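Long-range contacts in uncharacterized protein Q99UF4 (PDB 3B2N), which probably acts as a DNA-binding response regulator of the LuxR family, its receiver domain taking up a phosphoryl signal to control transcription: residues A[7-12]-A[57-62]; A[14-19]-A[34-39]; A[80-85]-A[98-103]. All blocks are in the same frame, centred on the assembly; numbering follows the deposited sequence.

Interaction 1: A[7-12]-A[57-62]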
ATOM      1  N   ILE A   7       6.513   1.564  -2.487  1.00 28.77           N
ATOM      2  CA  ILE A   7       6.893   1.223  -1.132  1.00 27.41           C
ATOM      3  C   ILE A   7       5.803   0.287  -0.597  1.00 27.66           C
ATOM      4  O   ILE A   7       4.613   0.469  -0.884  1.00 28.36           O
ATOM      5  CB  ILE A   7       7.074   2.510  -0.234  1.00 25.60           C
ATOM      6  CG1 ILE A   7       8.321   3.289  -0.682  1.00 26.66           C
ATOM      7  CG2 ILE A   7       7.104   2.113   1.304  1.00 25.44           C
ATOM      8  CD1 ILE A   7       8.615   4.632   0.027  1.00 30.60           C
ATOM      9  N   ILE A   8       6.200  -0.704   0.201  1.00 27.93           N
ATOM     10  CA  ILE A   8       5.255  -1.678   0.724  1.00 28.60           C
ATOM     11  C   ILE A   8       5.305  -1.642   2.211  1.00 30.16           C
ATOM     12  O   ILE A   8       6.390  -1.780   2.802  1.00 30.57           O
ATOM     13  CB  ILE A   8       5.559  -3.112   0.278  1.00 29.75           C
ATOM     14  CG1 ILE A   8       5.493  -3.172  -1.262  1.00 34.77           C
ATOM     15  CG2 ILE A   8       4.532  -4.121   0.997  1.00 26.07           C
ATOM     16  CD1 ILE A   8       6.011  -4.460  -1.852  1.00 31.86           C
ATOM     17  N   ALA A   9       4.161  -1.395   2.837  1.00 29.61           N
ATOM     18  CA  ALA A   9       4.181  -1.423   4.302  1.00 28.47           C
ATOM     19  C   ALA A   9       3.193  -2.536   4.677  1.00 29.29           C
ATOM     20  O   ALA A   9       1.986  -2.439   4.386  1.00 30.48           O
ATOM     21  CB  ALA A   9       3.741  -0.049   4.889  1.00 25.48           C
ATOM     22  N   GLU A  10       3.678  -3.579   5.323  1.00 30.23           N
ATOM     23  CA  GLU A  10       2.846  -4.719   5.668  1.00 31.01           C
ATOM     24  C   GLU A  10       3.266  -5.344   7.022  1.00 32.49           C
ATOM     25  O   GLU A  10       4.461  -5.557   7.305  1.00 34.42           O
ATOM     26  CB  GLU A  10       2.867  -5.747   4.510  1.00 29.53           C
ATOM     27  CG  GLU A  10       2.596  -7.241   4.939  1.00 27.68           C
ATOM     28  CD  GLU A  10       1.142  -7.464   5.427  1.00 34.78           C
ATOM     29  OE1 GLU A  10       0.194  -6.875   4.841  1.00 32.69           O
ATOM     30  OE2 GLU A  10       0.953  -8.190   6.429  1.00 30.27           O
ATOM     31  N   ASP A  11       2.284  -5.627   7.863  1.00 31.19           N
ATOM     32  CA  ASP A  11       2.599  -6.023   9.224  1.00 30.29           C
ATOM     33  C   ASP A  11       3.281  -7.385   9.246  1.00 30.12           C
ATOM     34  O   ASP A  11       4.184  -7.598   9.996  1.00 30.15           O
ATOM     35  CB  ASP A  11       1.318  -6.096  10.048  1.00 31.52           C
ATOM     36  CG  ASP A  11       1.604  -6.374  11.512  1.00 36.77           C
ATOM     37  OD1 ASP A  11       1.270  -7.465  11.967  1.00 39.71           O
ATOM     38  OD2 ASP A  11       2.249  -5.547  12.188  1.00 40.25           O
ATOM     39  N   GLN A  12       2.887  -8.304   8.371  1.00 28.51           N
ATOM     40  CA  GLN A  12       3.378  -9.633   8.549  1.00 30.27           C
ATOM     41  C   GLN A  12       4.640  -9.800   7.681  1.00 31.02           C
ATOM     42  O   GLN A  12       4.589  -9.609   6.459  1.00 31.71           O
ATOM     43  CB  GLN A  12       2.285 -10.638   8.159  1.00 28.38           C
ATOM     44  CG  GLN A  12       2.715 -12.081   8.324  1.00 33.93           C
ATOM     45  CD  GLN A  12       1.789 -12.956   7.575  1.00 32.76           C
ATOM     46  OE1 GLN A  12       2.067 -13.293   6.434  1.00 31.36           O
ATOM     47  NE2 GLN A  12       0.665 -13.324   8.189  1.00 29.11           N
ATOM     48  N   ILE A  57      -3.574  -2.262   6.895  1.00 34.71           N
ATOM     49  CA  ILE A  57      -4.265  -1.352   7.818  1.00 34.71           C
ATOM     50  C   ILE A  57      -3.650  -1.404   9.193  1.00 36.27           C
ATOM     51  O   ILE A  57      -3.062  -0.450   9.651  1.00 38.25           O
ATOM     52  CB  ILE A  57      -5.737  -1.650   7.950  1.00 34.19           C
ATOM     53  CG1 ILE A  57      -6.417  -1.499   6.592  1.00 41.04           C
ATOM     54  CG2 ILE A  57      -6.376  -0.702   9.036  1.00 38.83           C
ATOM     55  CD1 ILE A  57      -7.954  -1.563   6.623  1.00 32.22           C
ATOM     56  N   GLU A  58      -3.760  -2.516   9.875  1.00 35.82           N
ATOM     57  CA  GLU A  58      -3.410  -2.472  11.265  1.00 39.08           C
ATOM     58  C   GLU A  58      -1.915  -2.715  11.447  1.00 38.51           C
ATOM     59  O   GLU A  58      -1.464  -3.840  11.320  1.00 40.22           O
ATOM     60  CB  GLU A  58      -4.234  -3.521  11.992  1.00 42.00           C
ATOM     61  CG  GLU A  58      -4.168  -3.483  13.490  1.00 64.23           C
ATOM     62  CD  GLU A  58      -5.234  -4.400  14.033  1.00 62.61           C
ATOM     63  OE1 GLU A  58      -6.282  -4.498  13.340  1.00 62.46           O
ATOM     64  OE2 GLU A  58      -5.023  -5.026  15.106  1.00 68.55           O
ATOM     65  N   MET A  59      -1.160  -1.650  11.713  1.00 37.57           N
ATOM     66  CA  MET A  59       0.314  -1.699  11.827  1.00 35.54           C
ATOM     67  C   MET A  59       0.676  -0.848  13.020  1.00 36.02           C
ATOM     68  O   MET A  59      -0.108   0.046  13.429  1.00 37.21           O
ATOM     69  CB  MET A  59       1.039  -1.133  10.585  1.00 34.51           C
ATOM     70  CG  MET A  59       0.915  -1.856   9.269  1.00 37.96           C
ATOM     71  SD  MET A  59       1.916  -1.108   7.920  1.00 25.76           S
ATOM     72  CE  MET A  59       1.151   0.481   7.590  1.00 33.36           C
ATOM     73  N   PRO A  60       1.846  -1.132  13.635  1.00 34.51           N
ATOM     74  CA  PRO A  60       2.274  -0.251  14.741  1.00 34.52           C
ATOM     75  C   PRO A  60       2.681   1.127  14.200  1.00 33.40           C
ATOM     76  O   PRO A  60       2.915   1.243  13.001  1.00 33.53           O
ATOM     77  CB  PRO A  60       3.475  -1.009  15.354  1.00 35.45           C
ATOM     78  CG  PRO A  60       3.967  -1.974  14.235  1.00 36.89           C
ATOM     79  CD  PRO A  60       2.745  -2.286  13.412  1.00 32.13           C
ATOM     80  N   GLY A  61       2.735   2.154  15.050  1.00 33.50           N
ATOM     81  CA  GLY A  61       3.199   3.485  14.634  1.00 33.26           C
ATOM     82  C   GLY A  61       2.077   4.318  14.014  1.00 34.62           C
ATOM     83  O   GLY A  61       1.623   5.283  14.622  1.00 35.26           O
ATOM     84  N   MET A  62       1.647   3.926  12.816  1.00 33.29           N
ATOM     85  CA  MET A  62       0.507   4.510  12.109  1.00 33.39           C
ATOM     86  C   MET A  62      -0.145   3.363  11.345  1.00 34.53           C
ATOM     87  O   MET A  62       0.558   2.543  10.765  1.00 37.01           O
ATOM     88  CB  MET A  62       0.976   5.579  11.087  1.00 31.36           C
ATOM     89  CG  MET A  62       1.387   6.967  11.727  1.00 33.09           C
ATOM     90  SD  MET A  62       2.086   8.159  10.510  1.00 26.42           S
ATOM     91  CE  MET A  62       0.587   8.706   9.696  1.00 28.00           C
TER
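A9 opens the contact by setting its CB against the thioether of M59, 3.7 Å from SD and 3.8 Å from CE. The M59 chain is bent at its last torsion (chi3 -68°), which brings CE, like SD, beside the A9 methyl, while A41 of helix 38-48 also touches A9. At E10 the CB points away from 57-62, and the residue meets M59 chiefly through its backbone, with N 4.0 Å from SD. Its carboxylate serves other partners: OE2 takes the N-H of Q12 at 2.7 Å, approached on the anti side and somewhat out of the carboxylate plane, and OE1 forms a salt bridge with K106. D11 comes next and faces the loop directly. Chi1 of -174° sets its CG anti to the backbone N. CB lies 3.8 Å from E58 O, and OD2 is 3.5 Å from P60 CD. No hydrogen bond spans the two segments, but D11 N donates to D56 OD2. Acidic residues at the end of strand 4-9, next to D56, suggest the receiver-domain phosphorylation site; D11, D56 and E58 O probably correspond to groups that bind magnesium in CheY-like receiver domains.

Interaction 2: A[14-19]-A[34-39]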
ATOM      1  N   MET A  14       6.381 -12.553   6.677  1.00 27.59           N
ATOM      2  CA  MET A  14       6.318 -13.572   5.612  1.00 29.16           C
ATOM      3  C   MET A  14       5.638 -13.017   4.338  1.00 29.17           C
ATOM      4  O   MET A  14       6.208 -13.113   3.220  1.00 29.58           O
ATOM      5  CB  MET A  14       5.665 -14.886   6.090  1.00 28.26           C
ATOM      6  CG  MET A  14       5.812 -16.042   5.050  1.00 25.72           C
ATOM      7  SD  MET A  14       5.228 -17.698   5.537  1.00 19.14           S
ATOM      8  CE  MET A  14       6.576 -18.146   6.642  1.00 19.02           C
ATOM      9  N   LEU A  15       4.454 -12.414   4.495  1.00 26.64           N
ATOM     10  CA  LEU A  15       3.730 -11.910   3.341  1.00 25.20           C
ATOM     11  C   LEU A  15       4.462 -10.688   2.757  1.00 28.33           C
ATOM     12  O   LEU A  15       4.544 -10.529   1.515  1.00 27.96           O
ATOM     13  CB  LEU A  15       2.267 -11.525   3.697  1.00 23.28           C
ATOM     14  CG  LEU A  15       1.447 -10.822   2.582  1.00 30.14           C
ATOM     15  CD1 LEU A  15       1.302 -11.797   1.400  1.00 25.01           C
ATOM     16  CD2 LEU A  15       0.071 -10.481   3.160  1.00 27.24           C
ATOM     17  N   ARG A  16       5.015  -9.828   3.637  1.00 28.94           N
ATOM     18  CA  ARG A  16       5.667  -8.647   3.150  1.00 29.20           C
ATOM     19  C   ARG A  16       6.869  -9.029   2.203  1.00 28.16           C
ATOM     20  O   ARG A  16       7.003  -8.500   1.116  1.00 26.85           O
ATOM     21  CB  ARG A  16       6.211  -7.781   4.292  1.00 30.44           C
ATOM     22  CG  ARG A  16       6.748  -6.441   3.730  1.00 29.10           C
ATOM     23  CD  ARG A  16       7.063  -5.348   4.748  1.00 32.62           C
ATOM     24  NE  ARG A  16       8.257  -5.670   5.506  1.00 30.06           N
ATOM     25  CZ  ARG A  16       8.252  -6.302   6.679  1.00 36.78           C
ATOM     26  NH1 ARG A  16       7.091  -6.706   7.287  1.00 27.35           N
ATOM     27  NH2 ARG A  16       9.422  -6.518   7.258  1.00 32.09           N
ATOM     28  N   GLN A  17       7.749  -9.900   2.670  1.00 27.83           N
ATOM     29  CA  GLN A  17       8.869 -10.322   1.849  1.00 30.86           C
ATOM     30  C   GLN A  17       8.377 -11.002   0.571  1.00 30.34           C
ATOM     31  O   GLN A  17       8.978 -10.837  -0.475  1.00 29.10           O
ATOM     32  CB  GLN A  17       9.822 -11.265   2.626  1.00 31.87           C
ATOM     33  CG  GLN A  17      10.539 -10.600   3.822  1.00 44.32           C
ATOM     34  CD  GLN A  17      10.758  -9.071   3.666  1.00 56.31           C
ATOM     35  OE1 GLN A  17      11.425  -8.586   2.700  1.00 48.28           O
ATOM     36  NE2 GLN A  17      10.203  -8.311   4.620  1.00 42.29           N
ATOM     37  N   ALA A  18       7.278 -11.758   0.666  1.00 31.13           N
ATOM     38  CA  ALA A  18       6.693 -12.396  -0.525  1.00 29.51           C
ATOM     39  C   ALA A  18       6.217 -11.340  -1.527  1.00 29.42           C
ATOM     40  O   ALA A  18       6.407 -11.494  -2.755  1.00 28.02           O
ATOM     41  CB  ALA A  18       5.526 -13.351  -0.156  1.00 26.96           C
ATOM     42  N   MET A  19       5.587 -10.270  -1.030  1.00 28.96           N
ATOM     43  CA  MET A  19       5.130  -9.240  -1.947  1.00 29.09           C
ATOM     44  C   MET A  19       6.310  -8.504  -2.619  1.00 29.19           C
ATOM     45  O   MET A  19       6.239  -8.153  -3.774  1.00 27.59           O
ATOM     46  CB  MET A  19       4.281  -8.201  -1.187  1.00 31.15           C
ATOM     47  CG  MET A  19       2.932  -8.749  -0.571  1.00 37.81           C
ATOM     48  SD  MET A  19       2.099  -7.576   0.640  1.00 33.54           S
ATOM     49  CE  MET A  19       1.239  -6.653  -0.554  1.00 42.53           C
ATOM     50  N   ASP A  34      10.570  -1.300   2.116  1.00 27.37           N
ATOM     51  CA  ASP A  34       9.436  -2.005   2.680  1.00 30.38           C
ATOM     52  C   ASP A  34       9.542  -1.998   4.214  1.00 32.48           C
ATOM     53  O   ASP A  34      10.651  -1.914   4.748  1.00 32.05           O
ATOM     54  CB  ASP A  34       9.403  -3.436   2.164  1.00 31.69           C
ATOM     55  CG  ASP A  34      10.504  -4.288   2.748  1.00 31.68           C
ATOM     56  OD1 ASP A  34      11.622  -4.275   2.192  1.00 32.88           O
ATOM     57  OD2 ASP A  34      10.260  -4.969   3.765  1.00 36.04           O
ATOM     58  N   THR A  35       8.419  -2.120   4.931  1.00 31.46           N
ATOM     59  CA  THR A  35       8.474  -2.003   6.405  1.00 32.90           C
ATOM     60  C   THR A  35       7.213  -2.576   7.008  1.00 31.01           C
ATOM     61  O   THR A  35       6.225  -2.743   6.314  1.00 31.21           O
ATOM     62  CB  THR A  35       8.662  -0.497   6.892  1.00 33.15           C
ATOM     63  OG1 THR A  35       8.622  -0.432   8.310  1.00 33.77           O
ATOM     64  CG2 THR A  35       7.540   0.404   6.364  1.00 26.38           C
ATOM     65  N   ASP A  36       7.247  -2.857   8.294  1.00 31.78           N
ATOM     66  CA  ASP A  36       6.072  -3.335   9.010  1.00 33.56           C
ATOM     67  C   ASP A  36       5.501  -2.235   9.896  1.00 32.92           C
ATOM     68  O   ASP A  36       4.593  -2.463  10.667  1.00 36.37           O
ATOM     69  CB  ASP A  36       6.397  -4.578   9.827  1.00 34.25           C
ATOM     70  CG  ASP A  36       7.421  -4.321  10.929  1.00 53.30           C
ATOM     71  OD1 ASP A  36       7.615  -5.227  11.764  1.00 47.14           O
ATOM     72  OD2 ASP A  36       8.033  -3.248  10.977  1.00 38.68           O
ATOM     73  N   ASN A  37       6.000  -1.034   9.755  1.00 31.65           N
ATOM     74  CA  ASN A  37       5.592   0.058  10.669  1.00 31.71           C
ATOM     75  C   ASN A  37       5.092   1.268   9.898  1.00 32.31           C
ATOM     76  O   ASN A  37       5.795   1.800   9.014  1.00 31.75           O
ATOM     77  CB  ASN A  37       6.768   0.431  11.587  1.00 29.45           C
ATOM     78  CG  ASN A  37       6.406   1.490  12.607  1.00 25.84           C
ATOM     79  OD1 ASN A  37       6.118   2.637  12.269  1.00 33.73           O
ATOM     80  ND2 ASN A  37       6.458   1.119  13.868  1.00 27.12           N
ATOM     81  N   GLY A  38       3.882   1.732  10.217  1.00 32.20           N
ATOM     82  CA  GLY A  38       3.281   2.821   9.421  1.00 28.62           C
ATOM     83  C   GLY A  38       3.967   4.181   9.577  1.00 29.14           C
ATOM     84  O   GLY A  38       3.974   4.996   8.646  1.00 27.59           O
ATOM     85  N   LEU A  39       4.522   4.449  10.762  1.00 30.25           N
ATOM     86  CA  LEU A  39       5.299   5.666  10.936  1.00 29.83           C
ATOM     87  C   LEU A  39       6.573   5.637  10.084  1.00 28.89           C
ATOM     88  O   LEU A  39       6.944   6.638   9.425  1.00 26.87           O
ATOM     89  CB  LEU A  39       5.694   5.836  12.395  1.00 28.99           C
ATOM     90  CG  LEU A  39       6.413   7.114  12.799  1.00 37.87           C
ATOM     91  CD1 LEU A  39       5.710   8.386  12.309  1.00 32.36           C
ATOM     92  CD2 LEU A  39       6.549   7.125  14.333  1.00 32.29           C
TER
HETATM   93  O   HOH W   1      13.255  -6.503   2.084  1.00 39.58           O
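The first beta-alpha-beta unit of the fold, strand 4-9, helix 13-26 and strand 29-35, is cross-tied where R16 on the helix meets D34 near the end of the strand. R16 NE donates to D34 OD2 at 2.7 Å with an N-H...O angle of 154°, in a salt bridge that uses the anti lone pair of the oxygen. The acceptor lies almost in the guanidinium plane, and the two flat groups are nearly coplanar, 22° apart. The R16 chain runs out from a CG anti to the backbone N and is then bent at chi3 (72°), where NE is placed. CD itself passes 3.2 Å from T35 O, and one face of the guanidinium lies over the backbone from T35 C to D36 N; NH1 comes 3.4 Å from D36 CB. The same NH1 is bound to E10 O and N13 OD1. The next residue, Q17, adds a weak bond from NE2 to D34 OD2 at 3.5 Å, and a water gives one hydrogen to Q17 OE1 and another to D34 OD1, each at 2.8 Å. Beyond the contact the chain enters helix 38-48 through an ST turn, T35 OG1 accepting from N37 N while also bonding D40 OD2, and N37 caps the helix. Both carboxylate oxygens of D34 are engaged and R16 is bonded through both NE and NH1; these bonds would restrict the rotation of the guanidinium, and the pairing with D34 probably offsets the charge of a largely buried group.

Interaction 3: A[80-85]-A[98-103]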
ATOM      1  N   VAL A  80      -2.482   5.057  -3.845  1.00 30.86           N
ATOM      2  CA  VAL A  80      -2.433   4.337  -2.573  1.00 32.77           C
ATOM      3  C   VAL A  80      -3.369   3.155  -2.657  1.00 32.57           C
ATOM      4  O   VAL A  80      -4.588   3.326  -2.896  1.00 32.70           O
ATOM      5  CB  VAL A  80      -2.848   5.238  -1.343  1.00 34.00           C
ATOM      6  CG1 VAL A  80      -2.828   4.421  -0.069  1.00 30.66           C
ATOM      7  CG2 VAL A  80      -1.988   6.526  -1.225  1.00 28.12           C
ATOM      8  N   ILE A  81      -2.819   1.969  -2.417  1.00 30.52           N
ATOM      9  CA  ILE A  81      -3.623   0.761  -2.363  1.00 29.97           C
ATOM     10  C   ILE A  81      -3.549   0.182  -0.951  1.00 30.54           C
ATOM     11  O   ILE A  81      -2.449  -0.087  -0.459  1.00 32.32           O
ATOM     12  CB  ILE A  81      -3.108  -0.252  -3.399  1.00 32.56           C
ATOM     13  CG1 ILE A  81      -3.337   0.365  -4.799  1.00 35.65           C
ATOM     14  CG2 ILE A  81      -3.856  -1.612  -3.205  1.00 29.82           C
ATOM     15  CD1 ILE A  81      -2.309   0.077  -5.766  1.00 44.65           C
ATOM     16  N   ILE A  82      -4.700   0.016  -0.311  1.00 28.44           N
ATOM     17  CA  ILE A  82      -4.781  -0.710   0.926  1.00 30.05           C
ATOM     18  C   ILE A  82      -4.998  -2.195   0.634  1.00 32.76           C
ATOM     19  O   ILE A  82      -5.791  -2.551  -0.233  1.00 31.55           O
ATOM     20  CB  ILE A  82      -5.868  -0.139   1.816  1.00 33.32           C
ATOM     21  CG1 ILE A  82      -5.517   1.324   2.157  1.00 33.42           C
ATOM     22  CG2 ILE A  82      -6.177  -1.042   3.026  1.00 33.61           C
ATOM     23  CD1 ILE A  82      -5.722   1.733   3.536  1.00 43.70           C
ATOM     24  N   VAL A  83      -4.271  -3.059   1.352  1.00 33.34           N
ATOM     25  CA  VAL A  83      -4.333  -4.507   1.121  1.00 34.76           C
ATOM     26  C   VAL A  83      -4.461  -5.096   2.492  1.00 37.63           C
ATOM     27  O   VAL A  83      -3.538  -4.934   3.282  1.00 41.74           O
ATOM     28  CB  VAL A  83      -3.005  -5.013   0.453  1.00 35.02           C
ATOM     29  CG1 VAL A  83      -2.994  -6.522   0.297  1.00 42.77           C
ATOM     30  CG2 VAL A  83      -2.868  -4.429  -0.848  1.00 30.96           C
ATOM     31  N   THR A  84      -5.593  -5.747   2.805  1.00 35.01           N
ATOM     32  CA  THR A  84      -5.892  -6.154   4.176  1.00 35.30           C
ATOM     33  C   THR A  84      -6.656  -7.473   4.226  1.00 37.04           C
ATOM     34  O   THR A  84      -7.323  -7.839   3.249  1.00 36.69           O
ATOM     35  CB  THR A  84      -6.739  -5.046   4.910  1.00 38.27           C
ATOM     36  OG1 THR A  84      -6.898  -5.375   6.299  1.00 41.15           O
ATOM     37  CG2 THR A  84      -8.147  -4.873   4.229  1.00 33.40           C
ATOM     38  N   THR A  85      -6.579  -8.180   5.360  1.00 38.28           N
ATOM     39  CA  THR A  85      -7.544  -9.262   5.653  1.00 42.48           C
ATOM     40  C   THR A  85      -8.944  -8.756   6.083  1.00 47.75           C
ATOM     41  O   THR A  85      -9.918  -9.500   6.017  1.00 48.42           O
ATOM     42  CB  THR A  85      -7.035 -10.197   6.754  1.00 40.80           C
ATOM     43  OG1 THR A  85      -6.808  -9.421   7.939  1.00 47.04           O
ATOM     44  CG2 THR A  85      -5.735 -10.807   6.371  1.00 43.53           C
ATOM     45  N   ASN A  98     -11.339   8.526   2.763  1.00 27.10           N
ATOM     46  CA  ASN A  98      -9.987   9.082   2.653  1.00 28.59           C
ATOM     47  C   ASN A  98      -9.387   9.009   1.282  1.00 29.66           C
ATOM     48  O   ASN A  98      -8.184   9.134   1.147  1.00 31.49           O
ATOM     49  CB  ASN A  98      -9.080   8.372   3.654  1.00 26.89           C
ATOM     50  CG  ASN A  98      -9.236   8.959   5.045  1.00 39.18           C
ATOM     51  OD1 ASN A  98      -8.797  10.078   5.284  1.00 34.82           O
ATOM     52  ND2 ASN A  98      -9.899   8.236   5.950  1.00 28.52           N
ATOM     53  N   ASP A  99     -10.215   8.750   0.283  1.00 29.21           N
ATOM     54  CA  ASP A  99      -9.788   8.772  -1.111  1.00 31.69           C
ATOM     55  C   ASP A  99      -8.682   7.735  -1.481  1.00 33.35           C
ATOM     56  O   ASP A  99      -7.702   8.052  -2.211  1.00 34.45           O
ATOM     57  CB  ASP A  99      -9.355  10.190  -1.490  1.00 32.19           C
ATOM     58  CG  ASP A  99      -9.106  10.351  -2.984  1.00 44.63           C
ATOM     59  OD1 ASP A  99      -8.240  11.179  -3.346  1.00 36.54           O
ATOM     60  OD2 ASP A  99      -9.758   9.637  -3.788  1.00 35.02           O
ATOM     61  N   VAL A 100      -8.842   6.505  -1.000  1.00 31.60           N
ATOM     62  CA  VAL A 100      -7.920   5.409  -1.345  1.00 31.39           C
ATOM     63  C   VAL A 100      -8.050   5.132  -2.864  1.00 32.32           C
ATOM     64  O   VAL A 100      -9.128   5.280  -3.418  1.00 31.89           O
ATOM     65  CB  VAL A 100      -8.230   4.120  -0.519  1.00 30.85           C
ATOM     66  CG1 VAL A 100      -9.488   3.426  -1.043  1.00 25.39           C
ATOM     67  CG2 VAL A 100      -6.981   3.164  -0.472  1.00 26.81           C
ATOM     68  N   ASP A 101      -6.973   4.757  -3.546  1.00 30.68           N
ATOM     69  CA  ASP A 101      -7.141   4.430  -4.964  1.00 32.08           C
ATOM     70  C   ASP A 101      -7.695   3.021  -5.193  1.00 32.24           C
ATOM     71  O   ASP A 101      -8.491   2.803  -6.123  1.00 30.65           O
ATOM     72  CB  ASP A 101      -5.838   4.650  -5.717  1.00 32.99           C
ATOM     73  CG  ASP A 101      -5.435   6.098  -5.693  1.00 33.63           C
ATOM     74  OD1 ASP A 101      -6.213   6.894  -6.214  1.00 33.49           O
ATOM     75  OD2 ASP A 101      -4.410   6.450  -5.088  1.00 35.88           O
ATOM     76  N   ALA A 102      -7.302   2.072  -4.347  1.00 31.24           N
ATOM     77  CA  ALA A 102      -7.905   0.754  -4.410  1.00 30.90           C
ATOM     78  C   ALA A 102      -7.880   0.086  -3.038  1.00 31.87           C
ATOM     79  O   ALA A 102      -6.977   0.320  -2.232  1.00 32.70           O
ATOM     80  CB  ALA A 102      -7.216  -0.129  -5.479  1.00 29.16           C
ATOM     81  N   TYR A 103      -8.880  -0.748  -2.767  1.00 31.20           N
ATOM     82  CA  TYR A 103      -8.947  -1.487  -1.520  1.00 31.51           C
ATOM     83  C   TYR A 103      -8.919  -2.968  -1.919  1.00 31.90           C
ATOM     84  O   TYR A 103      -9.819  -3.441  -2.575  1.00 31.03           O
ATOM     85  CB  TYR A 103     -10.263  -1.160  -0.838  1.00 31.26           C
ATOM     86  CG  TYR A 103     -10.378  -1.630   0.595  1.00 39.95           C
ATOM     87  CD1 TYR A 103      -9.918  -0.834   1.653  1.00 35.35           C
ATOM     88  CD2 TYR A 103     -10.983  -2.849   0.905  1.00 38.72           C
ATOM     89  CE1 TYR A 103     -10.064  -1.239   2.981  1.00 35.93           C
ATOM     90  CE2 TYR A 103     -11.107  -3.267   2.224  1.00 35.04           C
ATOM     91  CZ  TYR A 103     -10.642  -2.461   3.236  1.00 36.88           C
ATOM     92  OH  TYR A 103     -10.788  -2.850   4.514  1.00 40.35           O
TER
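V80 and D101 meet where strand 79-84 receives the edge strand 102-105, at the close of a beta-alpha-beta unit whose helix is 89-97. V80 O accepts from D101 N at 2.9 Å and, more weakly, from A102 N at 3.3 Å, and the parallel ladder continues with I82 N to A102 O at 3.0 Å. Packing is densest on the face of the sheet carrying I82 and Y103. There V100, whose N belongs to the Schellman motif ending helix 89-97, sets CG2 3.5 Å from I82 CG1, the two side chains crossing at about a right angle. Chi1 of -169° puts Y103 CG anti to the backbone N. I82 CG2 and T84 CG2 meet the ring obliquely, the first 3.9 Å from CE1, the second 3.3 Å from OH, which makes a weak hydrogen bond to F86 O. The hydroxyl of T84 is bound to F86 N. The other face is sparser across the pair, with I81 CG1 and A102 CB 4.0 Å apart beneath helix 110-121. On the solvent side the partly exposed D101 turns the anti lone pair of OD2 to V80 N, 2.7 Å away, and also pairs with R72. A side chain thus takes the place of a backbone carbonyl at the start of the ladder, and the R72 charge would probably stabilise D101 as a carboxylate.

In the fold
All three contacts reach one parallel sheet, and all are partly buried, interaction 3 lying closest to the chain's centre (about 7 Å, centre to centre). Interactions 2 and 3 each tie a beta-alpha-beta unit, whereas interaction 1 joins a strand end to a loop. Interactions 1 and 2 meet directly, their centres about 7 Å apart: E10 N bonds T35 O, so with its bond to R16 E10 links interaction 1 to both segments of interaction 2. Interaction 3 reaches interaction 1 through I57, which packs on I82 and Y103. Chemistry follows position: van der Waals contact beside a probable phosphorylation site, charge and water in interaction 2, backbone bonding and apolar packing in interaction 3.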